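Local coordinates for protein periplasmic beta-glucosidase (Pseudomonas aeruginosa, PDB 6R5T) that probably hydrolyses terminal, non-reducing beta-D-glucosyl residues to release beta-D-glucose, as a periplasmic enzyme of glycoside hydrolase family 3, at residues A[473-483]-A[495-506]. The protein carries 1 engineered substitution. Numbering follows the deposited sequence.
Sequences VVAVVGESQGM and IPASQRRLLKAL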
ATOM      1  N   VAL A 473       2.613 -17.246  35.120  1.00 18.40           N
ATOM      2  CA  VAL A 473       3.733 -16.821  34.237  1.00 17.27           C
ATOM      3  C   VAL A 473       3.470 -15.423  33.727  1.00 17.99           C
ATOM      4  O   VAL A 473       2.375 -15.188  33.180  1.00 17.12           O
ATOM      5  CB  VAL A 473       3.892 -17.778  33.060  1.00 18.19           C
ATOM      6  CG1 VAL A 473       4.923 -17.264  32.082  1.00 19.00           C
ATOM      7  CG2 VAL A 473       4.225 -19.199  33.519  1.00 19.53           C
ATOM      8  N   VAL A 474       4.433 -14.545  33.948  1.00 15.67           N
ATOM      9  CA  VAL A 474       4.464 -13.204  33.293  1.00 15.67           C
ATOM     10  C   VAL A 474       5.483 -13.325  32.167  1.00 16.48           C
ATOM     11  O   VAL A 474       6.696 -13.385  32.449  1.00 16.88           O
ATOM     12  CB  VAL A 474       4.800 -12.093  34.285  1.00 16.47           C
ATOM     13  CG1 VAL A 474       4.930 -10.732  33.609  1.00 18.33           C
ATOM     14  CG2 VAL A 474       3.720 -12.004  35.348  1.00 19.07           C
ATOM     15  N   ALA A 475       5.017 -13.389  30.927  1.00 13.47           N
ATOM     16  CA  ALA A 475       5.889 -13.526  29.755  1.00 15.32           C
ATOM     17  C   ALA A 475       6.117 -12.120  29.189  1.00 15.11           C
ATOM     18  O   ALA A 475       5.142 -11.444  28.844  1.00 15.55           O
ATOM     19  CB  ALA A 475       5.288 -14.435  28.734  1.00 15.84           C
ATOM     20  N   VAL A 476       7.348 -11.684  29.125  1.00 14.14           N
ATOM     21  CA  VAL A 476       7.736 -10.331  28.686  1.00 14.48           C
ATOM     22  C   VAL A 476       8.386 -10.529  27.314  1.00 14.93           C
ATOM     23  O   VAL A 476       9.518 -10.982  27.198  1.00 15.55           O
ATOM     24  CB  VAL A 476       8.643  -9.577  29.677  1.00 14.33           C
ATOM     25  CG1 VAL A 476       8.710  -8.110  29.289  1.00 16.05           C
ATOM     26  CG2 VAL A 476       8.174  -9.740  31.110  1.00 16.00           C
ATOM     27  N   VAL A 477       7.622 -10.209  26.288  1.00 14.13           N
ATOM     28  CA  VAL A 477       7.904 -10.632  24.914  1.00 13.34           C
ATOM     29  C   VAL A 477       7.590  -9.485  23.960  1.00 12.68           C
ATOM     30  O   VAL A 477       6.885  -8.526  24.337  1.00 13.30           O
ATOM     31  CB  VAL A 477       7.087 -11.872  24.550  1.00 14.41           C
ATOM     32  CG1 VAL A 477       7.627 -13.092  25.275  1.00 15.54           C
ATOM     33  CG2 VAL A 477       5.594 -11.689  24.785  1.00 14.99           C
ATOM     34  N   GLY A 478       8.099  -9.613  22.733  1.00 14.38           N
ATOM     35  CA  GLY A 478       7.741  -8.695  21.648  1.00 14.95           C
ATOM     36  C   GLY A 478       8.983  -8.304  20.869  1.00 16.43           C
ATOM     37  O   GLY A 478       9.840  -9.139  20.625  1.00 17.72           O
ATOM     38  N   GLU A 479       9.106  -7.040  20.521  1.00 13.64           N
ATOM     39  CA  GLU A 479      10.201  -6.540  19.666  1.00 14.71           C
ATOM     40  C   GLU A 479      11.312  -5.964  20.523  1.00 15.64           C
ATOM     41  O   GLU A 479      11.044  -5.399  21.576  1.00 15.14           O
ATOM     42  CB  GLU A 479       9.713  -5.435  18.709  1.00 14.10           C
ATOM     43  CG  GLU A 479       8.614  -5.857  17.771  1.00 14.19           C
ATOM     44  CD  GLU A 479       8.168  -4.685  16.880  1.00 14.71           C
ATOM     45  OE1 GLU A 479       8.047  -3.557  17.400  1.00 16.07           O
ATOM     46  OE2 GLU A 479       7.938  -4.933  15.650  1.00 16.16           O
ATOM     47  N   SER A 480      12.545  -6.095  20.085  1.00 13.74           N
ATOM     48  CA  SER A 480      13.635  -5.260  20.577  1.00 14.67           C
ATOM     49  C   SER A 480      13.541  -3.892  19.906  1.00 14.24           C
ATOM     50  O   SER A 480      12.888  -3.744  18.852  1.00 13.60           O
ATOM     51  CB  SER A 480      14.979  -5.925  20.369  1.00 14.99           C
ATOM     52  OG  SER A 480      15.277  -6.049  18.986  1.00 14.88           O
ATOM     53  N   GLN A 481      14.127  -2.871  20.543  1.00 13.63           N
ATOM     54  CA  GLN A 481      13.849  -1.493  20.078  1.00 14.56           C
ATOM     55  C   GLN A 481      14.464  -1.297  18.685  1.00 15.04           C
ATOM     56  O   GLN A 481      13.945  -0.475  17.936  1.00 14.76           O
ATOM     57  CB  GLN A 481      14.301  -0.459  21.114  1.00 16.91           C
ATOM     58  CG  GLN A 481      15.760  -0.536  21.487  1.00 17.12           C
ATOM     59  CD  GLN A 481      16.760  -0.050  20.480  1.00 19.03           C
ATOM     60  OE1 GLN A 481      16.534   0.928  19.777  1.00 17.77           O
ATOM     61  NE2 GLN A 481      17.895  -0.741  20.406  1.00 17.88           N
ATOM     62  N   GLY A 482      15.514  -2.030  18.333  1.00 13.88           N
ATOM     63  CA  GLY A 482      16.101  -1.893  16.985  1.00 15.52           C
ATOM     64  C   GLY A 482      15.227  -2.501  15.901  1.00 15.32           C
ATOM     65  O   GLY A 482      15.593  -2.349  14.701  1.00 16.26           O
ATOM     66  N   MET A 483      14.124  -3.167  16.260  1.00 14.06           N
ATOM     67  CA  MET A 483      13.155  -3.662  15.244  1.00 14.73           C
ATOM     68  C   MET A 483      12.176  -2.557  14.892  1.00 15.33           C
ATOM     69  O   MET A 483      11.472  -2.716  13.895  1.00 14.71           O
ATOM     70  CB  MET A 483      12.344  -4.847  15.740  1.00 13.57           C
ATOM     71  CG  MET A 483      13.216  -6.061  16.004  1.00 14.08           C
ATOM     72  SD  MET A 483      12.229  -7.450  16.591  1.00 16.37           S
ATOM     73  CE  MET A 483      13.509  -8.651  16.946  1.00 16.72           C
ATOM     74  N   ILE A 495       4.792 -11.287  16.867  1.00 12.86           N
ATOM     75  CA  ILE A 495       5.914 -11.486  17.802  1.00 14.04           C
ATOM     76  C   ILE A 495       6.912 -12.368  17.077  1.00 13.77           C
ATOM     77  O   ILE A 495       6.567 -13.305  16.366  1.00 14.76           O
ATOM     78  CB  ILE A 495       5.360 -12.107  19.092  1.00 13.74           C
ATOM     79  CG1 ILE A 495       4.454 -11.151  19.863  1.00 14.96           C
ATOM     80  CG2 ILE A 495       6.459 -12.655  19.965  1.00 14.52           C
ATOM     81  CD1 ILE A 495       3.733 -11.747  21.063  1.00 14.45           C
ATOM     82  N   PRO A 496       8.229 -12.143  17.269  1.00 13.86           N
ATOM     83  CA  PRO A 496       9.209 -13.019  16.634  1.00 15.34           C
ATOM     84  C   PRO A 496       8.971 -14.511  16.921  1.00 14.32           C
ATOM     85  O   PRO A 496       8.579 -14.879  18.024  1.00 14.50           O
ATOM     86  CB  PRO A 496      10.542 -12.558  17.213  1.00 15.87           C
ATOM     87  CG  PRO A 496      10.274 -11.077  17.517  1.00 15.27           C
ATOM     88  CD  PRO A 496       8.843 -11.024  17.999  1.00 14.79           C
ATOM     89  N   ALA A 497       9.278 -15.345  15.932  1.00 16.60           N
ATOM     90  CA  ALA A 497       8.979 -16.787  15.970  1.00 15.32           C
ATOM     91  C   ALA A 497       9.617 -17.463  17.187  1.00 15.46           C
ATOM     92  O   ALA A 497       8.975 -18.351  17.773  1.00 15.99           O
ATOM     93  CB  ALA A 497       9.435 -17.452  14.698  1.00 16.34           C
ATOM     94  N   SER A 498      10.835 -17.094  17.554  1.00 14.32           N
ATOM     95  CA  SER A 498      11.517 -17.769  18.697  1.00 15.95           C
ATOM     96  C   SER A 498      10.660 -17.564  19.945  1.00 15.25           C
ATOM     97  O   SER A 498      10.549 -18.480  20.817  1.00 15.86           O
ATOM     98  CB  SER A 498      12.904 -17.288  18.931  1.00 16.41           C
ATOM     99  OG  SER A 498      12.896 -15.864  19.110  1.00 17.77           O
ATOM    100  N   GLN A 499      10.097 -16.365  20.087  1.00 14.00           N
ATOM    101  CA  GLN A 499       9.265 -16.032  21.249  1.00 14.12           C
ATOM    102  C   GLN A 499       7.867 -16.671  21.141  1.00 15.11           C
ATOM    103  O   GLN A 499       7.274 -16.963  22.181  1.00 15.38           O
ATOM    104  CB  GLN A 499       9.232 -14.527  21.408  1.00 13.84           C
ATOM    105  CG  GLN A 499      10.588 -13.918  21.736  1.00 14.59           C
ATOM    106  CD  GLN A 499      10.451 -12.417  21.784  1.00 15.97           C
ATOM    107  OE1 GLN A 499       9.704 -11.945  22.644  1.00 14.69           O
ATOM    108  NE2 GLN A 499      11.108 -11.687  20.877  1.00 13.18           N
ATOM    109  N   ARG A 500       7.294 -16.779  19.938  1.00 14.12           N
ATOM    110  CA  ARG A 500       5.956 -17.434  19.812  1.00 15.54           C
ATOM    111  C   ARG A 500       6.098 -18.919  20.140  1.00 16.01           C
ATOM    112  O   ARG A 500       5.179 -19.470  20.763  1.00 16.14           O
ATOM    113  CB  ARG A 500       5.366 -17.264  18.412  1.00 16.98           C
ATOM    114  CG  ARG A 500       4.999 -15.824  18.138  1.00 17.49           C
ATOM    115  CD  ARG A 500       4.181 -15.573  16.873  1.00 18.73           C
ATOM    116  NE  ARG A 500       5.062 -15.659  15.757  1.00 21.35           N
ATOM    117  CZ  ARG A 500       5.171 -16.706  14.961  1.00 23.19           C
ATOM    118  NH1 ARG A 500       4.344 -17.724  15.114  1.00 26.44           N
ATOM    119  NH2 ARG A 500       6.053 -16.693  13.980  1.00 23.57           N
ATOM    120  N   ARG A 501       7.232 -19.523  19.802  1.00 15.66           N
ATOM    121  CA  ARG A 501       7.479 -20.942  20.180  1.00 16.17           C
ATOM    122  C   ARG A 501       7.475 -21.039  21.708  1.00 16.44           C
ATOM    123  O   ARG A 501       6.867 -21.997  22.275  1.00 17.34           O
ATOM    124  CB  ARG A 501       8.821 -21.369  19.594  1.00 18.49           C
ATOM    125  CG  ARG A 501       9.114 -22.841  19.810  1.00 21.34           C
ATOM    126  CD  ARG A 501      10.417 -23.158  19.096  1.00 24.21           C
ATOM    127  NE  ARG A 501      10.750 -24.559  19.324  1.00 30.67           N
ATOM    128  CZ  ARG A 501      11.955 -25.092  19.120  1.00 31.53           C
ATOM    129  NH1 ARG A 501      12.972 -24.336  18.748  1.00 32.08           N
ATOM    130  NH2 ARG A 501      12.144 -26.375  19.371  1.00 33.40           N
ATOM    131  N   LEU A 502       8.150 -20.120  22.375  1.00 15.07           N
ATOM    132  CA  LEU A 502       8.176 -20.009  23.862  1.00 14.12           C
ATOM    133  C   LEU A 502       6.749 -19.901  24.407  1.00 15.51           C
ATOM    134  O   LEU A 502       6.351 -20.619  25.355  1.00 14.43           O
ATOM    135  CB  LEU A 502       9.065 -18.821  24.274  1.00 15.79           C
ATOM    136  CG  LEU A 502       9.040 -18.418  25.736  1.00 15.49           C
ATOM    137  CD1 LEU A 502       9.617 -19.544  26.585  1.00 15.96           C
ATOM    138  CD2 LEU A 502       9.810 -17.126  25.922  1.00 17.11           C
ATOM    139  N   LEU A 503       5.956 -18.964  23.850  1.00 14.17           N
ATOM    140  CA  LEU A 503       4.588 -18.735  24.358  1.00 15.13           C
ATOM    141  C   LEU A 503       3.760 -20.012  24.171  1.00 14.45           C
ATOM    142  O   LEU A 503       3.002 -20.319  25.091  1.00 16.58           O
ATOM    143  CB  LEU A 503       3.933 -17.589  23.580  1.00 14.07           C
ATOM    144  CG  LEU A 503       4.499 -16.192  23.838  1.00 15.93           C
ATOM    145  CD1 LEU A 503       3.656 -15.180  23.079  1.00 16.46           C
ATOM    146  CD2 LEU A 503       4.551 -15.834  25.293  1.00 16.84           C
ATOM    147  N   LYS A 504       3.882 -20.709  23.055  1.00 14.63           N
ATOM    148  CA  LYS A 504       3.057 -21.926  22.816  1.00 16.02           C
ATOM    149  C   LYS A 504       3.443 -22.974  23.866  1.00 17.64           C
ATOM    150  O   LYS A 504       2.560 -23.662  24.428  1.00 17.56           O
ATOM    151  CB  LYS A 504       3.236 -22.461  21.409  1.00 18.88           C
ATOM    152  CG  LYS A 504       2.492 -21.622  20.369  1.00 25.56           C
ATOM    153  CD  LYS A 504       2.727 -21.996  18.924  1.00 33.49           C
ATOM    154  CE  LYS A 504       2.149 -20.916  18.021  1.00 38.90           C
ATOM    155  NZ  LYS A 504       1.974 -21.370  16.622  1.00 43.30           N
ATOM    156  N   ALA A 505       4.729 -23.109  24.126  1.00 17.40           N
ATOM    157  CA  ALA A 505       5.194 -24.104  25.130  1.00 19.62           C
ATOM    158  C   ALA A 505       4.740 -23.693  26.519  1.00 18.54           C
ATOM    159  O   ALA A 505       4.290 -24.557  27.310  1.00 19.08           O
ATOM    160  CB  ALA A 505       6.698 -24.260  25.021  1.00 20.08           C
ATOM    161  N   LEU A 506       4.779 -22.400  26.855  1.00 16.77           N
ATOM    162  CA  LEU A 506       4.326 -21.932  28.183  1.00 17.57           C
ATOM    163  C   LEU A 506       2.821 -22.193  28.313  1.00 18.35           C
ATOM    164  O   LEU A 506       2.354 -22.577  29.396  1.00 16.88           O
ATOM    165  CB  LEU A 506       4.651 -20.449  28.365  1.00 18.23           C
ATOM    166  CG  LEU A 506       6.123 -20.121  28.541  1.00 18.39           C
ATOM    167  CD1 LEU A 506       6.317 -18.622  28.443  1.00 19.51           C
ATOM    168  CD2 LEU A 506       6.663 -20.628  29.875  1.00 17.88           C
TER
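Gln-499 grips the backbone of Gly-478 at both ends of its side-chain amide. Its CB points toward the strand 473-478. CG stands anti to the carbonyl carbon (chi1 -65°), and the chain then runs extended, which carries the amide across to the strand end. Gln-499 CD lies 3.5 Å from Gly-478 O. Gln-499 OE1 accepts a fairly straight hydrogen bond from Gly-478 N at 2.8 Å. The donor sits 22° off the plane of the Gln-499 side-chain carbonyl. Gln-499 OE1 also lies close to Val-477, 3.2 Å from both Val-477 CA and Val-477 CB. Gln-499 NE2 gives a hydrogen bond to Gly-478 O at 2.9 Å, in the plane of that carbonyl, and another to Val-432 O. These bonds fix the rotation of the buried amide and satisfy both polar backbone atoms of Gly-478.

The segments belong to a beta-alpha-beta unit, strand 472-478, helix 497-508 and strand 513-518, in the C-terminal domain of this glycoside hydrolase family 3 enzyme. There the strand belongs to a mixed six-stranded sheet. The helix runs back over the strand, with 150° between the two directions.

Pro-496, at the N-cap position, brings the CD-CG side of its ring to the same carbonyl oxygen, with Pro-496 CD 3.4 Å from Gly-478 O. Its CG also meets Met-483 CE, and Met-483 in turn packs on Phe-600 of the second subunit.

Toward the start of the strand the contact is apolar. Val-477 divides its methyls: CG2 touches Ile-495 CD1, while CG1 meets Leu-503 CD2 tip to tip. Leu-503 CD2 also rests on Ala-475 CB at 3.8 Å. Leu-503 reaches Leu-515 of the next strand and Trp-527 of helix 526-531 as well. At the start of the strand Val-473 CG1 lies against Leu-506 CD1 at 4.1 Å.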